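Local coordinates for protein haloperoxidase (Corallina officinalis, PDB 1QHB) that catalyses the hydrogen peroxide-dependent bromination of organic substrates, using bound vanadate as its cofactor, at residues Pro235-Phe240 with Ala538-Ile543; Glu337-Ala342 with Ala491-Leu496. All coordinates share one frame; numbering follows the deposited sequence.

How the interactions relate
Along the chain the four segments come in the order 235-240, 337-342, 491-496 and 538-543, which places both halves of interaction 2 between the halves of interaction 1. Their centres lie about 12 Å apart in the buried helical core of the subunit. Interaction 1 ties a loop to helix 530-548, and interaction 2 packs helix 337-349 against helix 484-499. The two touch directly: Val541 CG1 lies 3.3 Å from Tyr339 OH, Phe240 packs on Ala342, and Ala538 meets Val493. Helices 484-499 and 530-548 carry His485 and Arg545, both vanadate-site residues, so the two contacts belong to the framework around the cofactor pocket.

Interaction 1 of 2, residues Pro235-Phe240 with Ala538-Ile543; sequences PYLSQF and ADNVAI
Asn540 ND2 gives one N-H to Tyr236 O (3.1 Å, N-H...O angle 165°) and another to a water, a second bond of 3.1 Å from ND2 to that water's oxygen. At the other end of the amide, Asn540 OD1 receives the backbone N-H of Ser238, with N and OD1 2.9 Å apart; this donor lies in the carbonyl plane, on a lone pair. The two direct bonds bracket Leu237, so the flat amide pairs with one C=O and one N-H of the loop at once, its own N-H and C=O both turned to the loop. Asparagine suits the place because a single group offers donor and acceptor together, and its CG, anti to its own carbonyl carbon (chi1 -75°), carries the amide off helix 530-548 toward the loop.

Tyr236 lays its ring alongside this amide. The planes are only 7° apart, and CE1 comes within 3.6 Å of Asn540 ND2. Having CG anti to the backbone N sends the ring along toward the helix, where its OH lies 3.8 Å from Ile543 CG2. The main polar partner of that hydroxyl is Phe224 O; the amide-bound water adds a weak bond to it, and Phe173 stacks on the ring. Ser238 shows its CB to Asn540 OD1, while its OG closes an ST turn by accepting from Phe240 N (3.2 Å) and also hydrogen-bonds Glu533 O, about two turns before Asn540 on helix 530-548.

The side chain of Ile543 is about 7 Å from that of Arg545, which belongs to the vanadate site. Since the touching residues are all buried, the amide supplies partners for Tyr236 O and Ser238 N in a loop without regular secondary structure, and the two bonds at its opposite ends fix its rotation.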
ATOM      1  N   PRO A 235      -9.918 -46.085 -39.360  1.00 11.99           N
ATOM      2  CA  PRO A 235     -11.218 -45.676 -39.847  1.00 12.13           C
ATOM      3  C   PRO A 235     -11.469 -44.191 -39.674  1.00 14.00           C
ATOM      4  O   PRO A 235     -10.906 -43.538 -38.795  1.00 13.09           O
ATOM      5  CB  PRO A 235     -12.214 -46.519 -39.083  1.00 13.92           C
ATOM      6  CG  PRO A 235     -11.413 -47.613 -38.466  1.00 13.11           C
ATOM      7  CD  PRO A 235     -10.021 -47.090 -38.279  1.00 12.01           C
ATOM      8  N   TYR A 236     -12.387 -43.689 -40.499  1.00 10.88           N
ATOM      9  CA  TYR A 236     -12.715 -42.283 -40.518  1.00 10.66           C
ATOM     10  C   TYR A 236     -13.281 -41.869 -39.163  1.00 14.89           C
ATOM     11  O   TYR A 236     -12.951 -40.814 -38.645  1.00 12.24           O
ATOM     12  CB  TYR A 236     -13.765 -42.060 -41.632  1.00  7.35           C
ATOM     13  CG  TYR A 236     -13.992 -40.572 -41.789  1.00 10.72           C
ATOM     14  CD1 TYR A 236     -14.785 -39.898 -40.880  1.00 10.90           C
ATOM     15  CD2 TYR A 236     -13.398 -39.847 -42.799  1.00 10.53           C
ATOM     16  CE1 TYR A 236     -14.979 -38.537 -40.953  1.00 10.90           C
ATOM     17  CE2 TYR A 236     -13.616 -38.466 -42.894  1.00  9.35           C
ATOM     18  CZ  TYR A 236     -14.372 -37.828 -41.965  1.00 12.94           C
ATOM     19  OH  TYR A 236     -14.581 -36.471 -41.996  1.00 15.51           O
ATOM     20  N   LEU A 237     -14.274 -42.634 -38.679  1.00 13.44           N
ATOM     21  CA  LEU A 237     -14.980 -42.320 -37.456  1.00 11.83           C
ATOM     22  C   LEU A 237     -14.277 -42.845 -36.208  1.00 13.18           C
ATOM     23  O   LEU A 237     -13.740 -43.950 -36.090  1.00  9.76           O
ATOM     24  CB  LEU A 237     -16.408 -42.854 -37.457  1.00 11.27           C
ATOM     25  CG  LEU A 237     -17.333 -42.250 -38.525  1.00 18.64           C
ATOM     26  CD1 LEU A 237     -18.586 -43.095 -38.655  1.00 12.75           C
ATOM     27  CD2 LEU A 237     -17.733 -40.817 -38.219  1.00 11.64           C
ATOM     28  N   SER A 238     -14.259 -41.931 -35.228  1.00  8.71           N
ATOM     29  CA  SER A 238     -13.629 -42.229 -33.962  1.00  9.76           C
ATOM     30  C   SER A 238     -14.382 -43.399 -33.401  1.00 11.26           C
ATOM     31  O   SER A 238     -15.638 -43.402 -33.445  1.00 13.05           O
ATOM     32  CB  SER A 238     -13.789 -40.988 -33.039  1.00 10.13           C
ATOM     33  OG  SER A 238     -13.392 -41.356 -31.706  1.00  8.39           O
ATOM     34  N   GLN A 239     -13.715 -44.305 -32.678  1.00 11.43           N
ATOM     35  CA  GLN A 239     -14.434 -45.390 -32.029  1.00  9.62           C
ATOM     36  C   GLN A 239     -15.477 -44.833 -31.073  1.00 12.93           C
ATOM     37  O   GLN A 239     -16.528 -45.425 -30.803  1.00 14.83           O
ATOM     38  CB  GLN A 239     -13.461 -46.264 -31.179  1.00  9.71           C
ATOM     39  CG  GLN A 239     -12.386 -46.956 -32.032  1.00 10.17           C
ATOM     40  CD  GLN A 239     -13.060 -47.915 -33.025  1.00 15.20           C
ATOM     41  OE1 GLN A 239     -13.700 -48.896 -32.621  1.00 12.55           O
ATOM     42  NE2 GLN A 239     -12.923 -47.530 -34.286  1.00  7.70           N
ATOM     43  N   PHE A 240     -15.222 -43.686 -30.464  1.00 13.18           N
ATOM     44  CA  PHE A 240     -16.062 -43.122 -29.420  1.00 10.16           C
ATOM     45  C   PHE A 240     -17.409 -42.585 -29.865  1.00 10.33           C
ATOM     46  O   PHE A 240     -18.246 -42.278 -28.969  1.00 11.05           O
ATOM     47  CB  PHE A 240     -15.268 -42.003 -28.686  1.00 12.11           C
ATOM     48  CG  PHE A 240     -14.046 -42.538 -27.968  1.00 13.56           C
ATOM     49  CD1 PHE A 240     -14.112 -43.585 -27.081  1.00 13.28           C
ATOM     50  CD2 PHE A 240     -12.815 -41.975 -28.198  1.00  8.83           C
ATOM     51  CE1 PHE A 240     -12.981 -44.031 -26.416  1.00 21.60           C
ATOM     52  CE2 PHE A 240     -11.672 -42.436 -27.566  1.00 10.99           C
ATOM     53  CZ  PHE A 240     -11.748 -43.460 -26.680  1.00 15.62           C
ATOM     54  N   ALA A 538     -12.706 -35.088 -31.972  1.00  7.89           N
ATOM     55  CA  ALA A 538     -12.733 -33.629 -32.130  1.00  8.48           C
ATOM     56  C   ALA A 538     -12.804 -33.254 -33.587  1.00  9.56           C
ATOM     57  O   ALA A 538     -13.631 -32.448 -34.002  1.00 11.75           O
ATOM     58  CB  ALA A 538     -11.494 -32.973 -31.499  1.00  8.07           C
ATOM     59  N   ASP A 539     -11.936 -33.917 -34.404  1.00 10.02           N
ATOM     60  CA  ASP A 539     -11.994 -33.644 -35.842  1.00  9.46           C
ATOM     61  C   ASP A 539     -13.330 -34.074 -36.442  1.00 11.11           C
ATOM     62  O   ASP A 539     -13.791 -33.383 -37.350  1.00 13.37           O
ATOM     63  CB  ASP A 539     -10.812 -34.288 -36.557  1.00  9.34           C
ATOM     64  CG  ASP A 539      -9.627 -33.402 -36.826  1.00 13.89           C
ATOM     65  OD1 ASP A 539      -9.777 -32.143 -36.912  1.00 10.60           O
ATOM     66  OD2 ASP A 539      -8.491 -33.932 -36.984  1.00 15.25           O
ATOM     67  N   ASN A 540     -13.934 -35.175 -36.050  1.00  8.83           N
ATOM     68  CA  ASN A 540     -15.209 -35.627 -36.617  1.00  9.75           C
ATOM     69  C   ASN A 540     -16.339 -34.641 -36.349  1.00 10.96           C
ATOM     70  O   ASN A 540     -17.178 -34.268 -37.173  1.00  9.91           O
ATOM     71  CB  ASN A 540     -15.589 -36.949 -35.954  1.00  9.10           C
ATOM     72  CG  ASN A 540     -14.850 -38.209 -36.356  1.00 11.44           C
ATOM     73  OD1 ASN A 540     -15.020 -39.199 -35.649  1.00 10.49           O
ATOM     74  ND2 ASN A 540     -14.075 -38.251 -37.431  1.00  7.72           N
ATOM     75  N   VAL A 541     -16.409 -34.140 -35.091  1.00 10.85           N
ATOM     76  CA  VAL A 541     -17.460 -33.174 -34.779  1.00 10.83           C
ATOM     77  C   VAL A 541     -17.227 -31.865 -35.509  1.00 11.88           C
ATOM     78  O   VAL A 541     -18.172 -31.296 -36.061  1.00 14.14           O
ATOM     79  CB  VAL A 541     -17.537 -32.966 -33.267  1.00 13.87           C
ATOM     80  CG1 VAL A 541     -18.480 -31.826 -32.899  1.00  9.80           C
ATOM     81  CG2 VAL A 541     -17.904 -34.300 -32.609  1.00 10.75           C
ATOM     82  N   ALA A 542     -16.035 -31.344 -35.607  1.00 11.70           N
ATOM     83  CA  ALA A 542     -15.697 -30.091 -36.257  1.00 11.60           C
ATOM     84  C   ALA A 542     -15.913 -30.201 -37.758  1.00 12.06           C
ATOM     85  O   ALA A 542     -16.571 -29.308 -38.319  1.00 11.08           O
ATOM     86  CB  ALA A 542     -14.187 -29.813 -35.999  1.00  7.04           C
ATOM     87  N   ILE A 543     -15.383 -31.295 -38.354  1.00 10.50           N
ATOM     88  CA  ILE A 543     -15.552 -31.465 -39.803  1.00 12.43           C
ATOM     89  C   ILE A 543     -17.013 -31.794 -40.132  1.00 12.06           C
ATOM     90  O   ILE A 543     -17.548 -31.404 -41.171  1.00 11.12           O
ATOM     91  CB  ILE A 543     -14.661 -32.546 -40.418  1.00 20.62           C
ATOM     92  CG1 ILE A 543     -13.179 -32.339 -40.193  1.00 16.49           C
ATOM     93  CG2 ILE A 543     -14.991 -32.702 -41.909  1.00 12.86           C
ATOM     94  CD1 ILE A 543     -12.528 -31.086 -40.722  1.00 23.30           C
TER
HETATM   95  O   HOH W   1     -13.337 -36.001 -39.462  1.00 20.48           O

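Interaction 2 of 2, residues Glu337-Ala342 with Ala491-Leu496; sequences EAYLNA and ACVTIL
Tyr339 and Cys492 meet where two nearly parallel helices pack within the helical bundle of this vanadium haloperoxidase; the axes of 337-342 and 491-496 approach to 9.6 Å and run 17° apart. Tyr339 is the main bump. Its CB and the root of its ring press on Cys492, whose CB lies 3.6 Å from Tyr339 CG, while the ring carbon CD1 is 3.6 Å from Val493 CG1, which approaches obliquely. Cysteine is small enough to let the root of the ring come close, and the CG1 branch of Val493 flanks it, so the ring rests in the groove these two residues form. Ala338 CB covers one face of the ring, 3.8 Å above its centre.

The opposite helix answers with a bump of its own one turn on. Leu496 extends across the interface, its CG anti to its carbonyl carbon, and sets CD1 into the notch between Tyr339 and Ala342; the methyl of alanine is short enough to leave room for that tip. CD1 sits 3.5 Å from Tyr339 O and 4.0 Å from Tyr339 CB.

On other sides, Leu537 of helix 530-548 touches Ala342, and Asn341 bonds Tyr273 of a second subunit. The Tyr339 side chain comes about 6 Å from that of His485, a vanadate-site residue at the start of helix 484-499. Beside the same ring lies a Cys sulfur-aromatic contact: Cys492 SG is 4.9 Å from the Tyr339 ring centroid, obliquely placed at 51° from the ring normal.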
ATOM      1  N   GLU A 337     -21.377 -32.773 -25.676  1.00 14.31           N
ATOM      2  CA  GLU A 337     -21.962 -34.091 -25.794  1.00 13.36           C
ATOM      3  C   GLU A 337     -20.983 -35.178 -26.224  1.00  9.79           C
ATOM      4  O   GLU A 337     -20.850 -36.209 -25.578  1.00  9.79           O
ATOM      5  CB  GLU A 337     -23.192 -34.044 -26.757  1.00 11.77           C
ATOM      6  CG  GLU A 337     -23.864 -35.407 -26.893  1.00 10.98           C
ATOM      7  CD  GLU A 337     -25.225 -35.402 -27.563  1.00 12.46           C
ATOM      8  OE1 GLU A 337     -25.775 -34.293 -27.752  1.00 11.97           O
ATOM      9  OE2 GLU A 337     -25.715 -36.516 -27.849  1.00  9.11           O
ATOM     10  N   ALA A 338     -20.278 -35.020 -27.318  1.00  8.70           N
ATOM     11  CA  ALA A 338     -19.396 -36.047 -27.856  1.00  9.33           C
ATOM     12  C   ALA A 338     -18.318 -36.433 -26.854  1.00 10.94           C
ATOM     13  O   ALA A 338     -17.952 -37.593 -26.810  1.00 10.61           O
ATOM     14  CB  ALA A 338     -18.779 -35.551 -29.169  1.00  5.22           C
ATOM     15  N   TYR A 339     -17.797 -35.471 -26.098  1.00  8.34           N
ATOM     16  CA  TYR A 339     -16.643 -35.647 -25.197  1.00  8.48           C
ATOM     17  C   TYR A 339     -17.098 -36.214 -23.883  1.00 10.43           C
ATOM     18  O   TYR A 339     -16.417 -37.016 -23.221  1.00 12.25           O
ATOM     19  CB  TYR A 339     -15.835 -34.327 -25.081  1.00  8.13           C
ATOM     20  CG  TYR A 339     -15.921 -33.652 -26.460  1.00  9.52           C
ATOM     21  CD1 TYR A 339     -15.256 -34.150 -27.546  1.00  9.27           C
ATOM     22  CD2 TYR A 339     -16.801 -32.592 -26.628  1.00  9.81           C
ATOM     23  CE1 TYR A 339     -15.426 -33.584 -28.811  1.00  6.93           C
ATOM     24  CE2 TYR A 339     -16.999 -32.010 -27.875  1.00  9.12           C
ATOM     25  CZ  TYR A 339     -16.320 -32.516 -28.963  1.00 10.46           C
ATOM     26  OH  TYR A 339     -16.527 -31.968 -30.202  1.00 12.79           O
ATOM     27  N   LEU A 340     -18.311 -35.871 -23.484  1.00  9.27           N
ATOM     28  CA  LEU A 340     -18.871 -36.458 -22.267  1.00  9.04           C
ATOM     29  C   LEU A 340     -19.169 -37.933 -22.530  1.00 10.33           C
ATOM     30  O   LEU A 340     -18.850 -38.821 -21.753  1.00 10.21           O
ATOM     31  CB  LEU A 340     -20.103 -35.655 -21.848  1.00  9.76           C
ATOM     32  CG  LEU A 340     -21.022 -36.358 -20.840  1.00 12.57           C
ATOM     33  CD1 LEU A 340     -20.332 -36.522 -19.502  1.00 10.89           C
ATOM     34  CD2 LEU A 340     -22.351 -35.644 -20.757  1.00  9.93           C
ATOM     35  N   ASN A 341     -19.663 -38.252 -23.718  1.00 11.94           N
ATOM     36  CA  ASN A 341     -19.953 -39.656 -24.081  1.00 12.84           C
ATOM     37  C   ASN A 341     -18.649 -40.437 -24.200  1.00 11.40           C
ATOM     38  O   ASN A 341     -18.688 -41.584 -23.794  1.00 10.20           O
ATOM     39  CB  ASN A 341     -20.706 -39.775 -25.411  1.00  8.53           C
ATOM     40  CG  ASN A 341     -22.107 -39.192 -25.315  1.00 11.18           C
ATOM     41  OD1 ASN A 341     -22.770 -39.130 -26.371  1.00 14.17           O
ATOM     42  ND2 ASN A 341     -22.536 -38.745 -24.146  1.00  5.62           N
ATOM     43  N   ALA A 342     -17.607 -39.804 -24.723  1.00  9.70           N
ATOM     44  CA  ALA A 342     -16.301 -40.457 -24.828  1.00  8.62           C
ATOM     45  C   ALA A 342     -15.776 -40.776 -23.440  1.00  9.03           C
ATOM     46  O   ALA A 342     -15.387 -41.897 -23.121  1.00 10.98           O
ATOM     47  CB  ALA A 342     -15.307 -39.554 -25.528  1.00  8.18           C
ATOM     48  N   ALA A 491     -11.114 -27.697 -26.390  1.00  8.01           N
ATOM     49  CA  ALA A 491     -10.948 -27.618 -24.946  1.00  7.50           C
ATOM     50  C   ALA A 491     -11.280 -28.950 -24.278  1.00  6.51           C
ATOM     51  O   ALA A 491     -10.569 -29.301 -23.345  1.00  8.09           O
ATOM     52  CB  ALA A 491     -11.878 -26.545 -24.405  1.00  4.70           C
ATOM     53  N   CYS A 492     -12.406 -29.557 -24.612  1.00  7.50           N
ATOM     54  CA  CYS A 492     -12.819 -30.782 -23.999  1.00  8.79           C
ATOM     55  C   CYS A 492     -11.853 -31.961 -24.256  1.00  8.89           C
ATOM     56  O   CYS A 492     -11.570 -32.683 -23.304  1.00  8.98           O
ATOM     57  CB  CYS A 492     -14.250 -31.137 -24.487  1.00  6.68           C
ATOM     58  SG  CYS A 492     -15.554 -30.025 -23.946  1.00  7.02           S
ATOM     59  N   VAL A 493     -11.329 -32.184 -25.464  1.00  6.94           N
ATOM     60  CA  VAL A 493     -10.450 -33.331 -25.622  1.00  8.99           C
ATOM     61  C   VAL A 493      -9.090 -33.057 -24.960  1.00  9.06           C
ATOM     62  O   VAL A 493      -8.469 -34.008 -24.542  1.00 12.02           O
ATOM     63  CB  VAL A 493     -10.315 -33.887 -27.059  1.00 16.08           C
ATOM     64  CG1 VAL A 493     -11.670 -34.297 -27.647  1.00  7.31           C
ATOM     65  CG2 VAL A 493      -9.601 -32.895 -27.942  1.00  9.50           C
ATOM     66  N   THR A 494      -8.682 -31.810 -24.782  1.00 11.26           N
ATOM     67  CA  THR A 494      -7.480 -31.443 -24.038  1.00 10.21           C
ATOM     68  C   THR A 494      -7.656 -31.872 -22.585  1.00  9.61           C
ATOM     69  O   THR A 494      -6.764 -32.594 -22.085  1.00 12.39           O
ATOM     70  CB  THR A 494      -7.201 -29.934 -24.143  1.00 12.89           C
ATOM     71  OG1 THR A 494      -6.952 -29.687 -25.526  1.00  8.52           O
ATOM     72  CG2 THR A 494      -5.954 -29.500 -23.362  1.00  6.75           C
ATOM     73  N   ILE A 495      -8.852 -31.658 -22.011  1.00  8.99           N
ATOM     74  CA  ILE A 495      -9.057 -32.091 -20.616  1.00  7.65           C
ATOM     75  C   ILE A 495      -8.975 -33.597 -20.499  1.00 11.21           C
ATOM     76  O   ILE A 495      -8.419 -34.167 -19.531  1.00 10.90           O
ATOM     77  CB  ILE A 495     -10.446 -31.617 -20.124  1.00 12.41           C
ATOM     78  CG1 ILE A 495     -10.554 -30.124 -19.914  1.00  9.41           C
ATOM     79  CG2 ILE A 495     -10.857 -32.331 -18.806  1.00  5.69           C
ATOM     80  CD1 ILE A 495      -9.432 -29.478 -19.074  1.00  6.09           C
ATOM     81  N   LEU A 496      -9.673 -34.312 -21.383  1.00  9.05           N
ATOM     82  CA  LEU A 496      -9.662 -35.767 -21.349  1.00 10.92           C
ATOM     83  C   LEU A 496      -8.260 -36.329 -21.618  1.00  8.93           C
ATOM     84  O   LEU A 496      -7.922 -37.334 -21.003  1.00 13.03           O
ATOM     85  CB  LEU A 496     -10.651 -36.328 -22.387  1.00  8.89           C
ATOM     86  CG  LEU A 496     -12.136 -36.031 -22.152  1.00 10.93           C
ATOM     87  CD1 LEU A 496     -12.955 -36.501 -23.367  1.00  8.33           C
ATOM     88  CD2 LEU A 496     -12.628 -36.673 -20.877  1.00  8.40           C
TER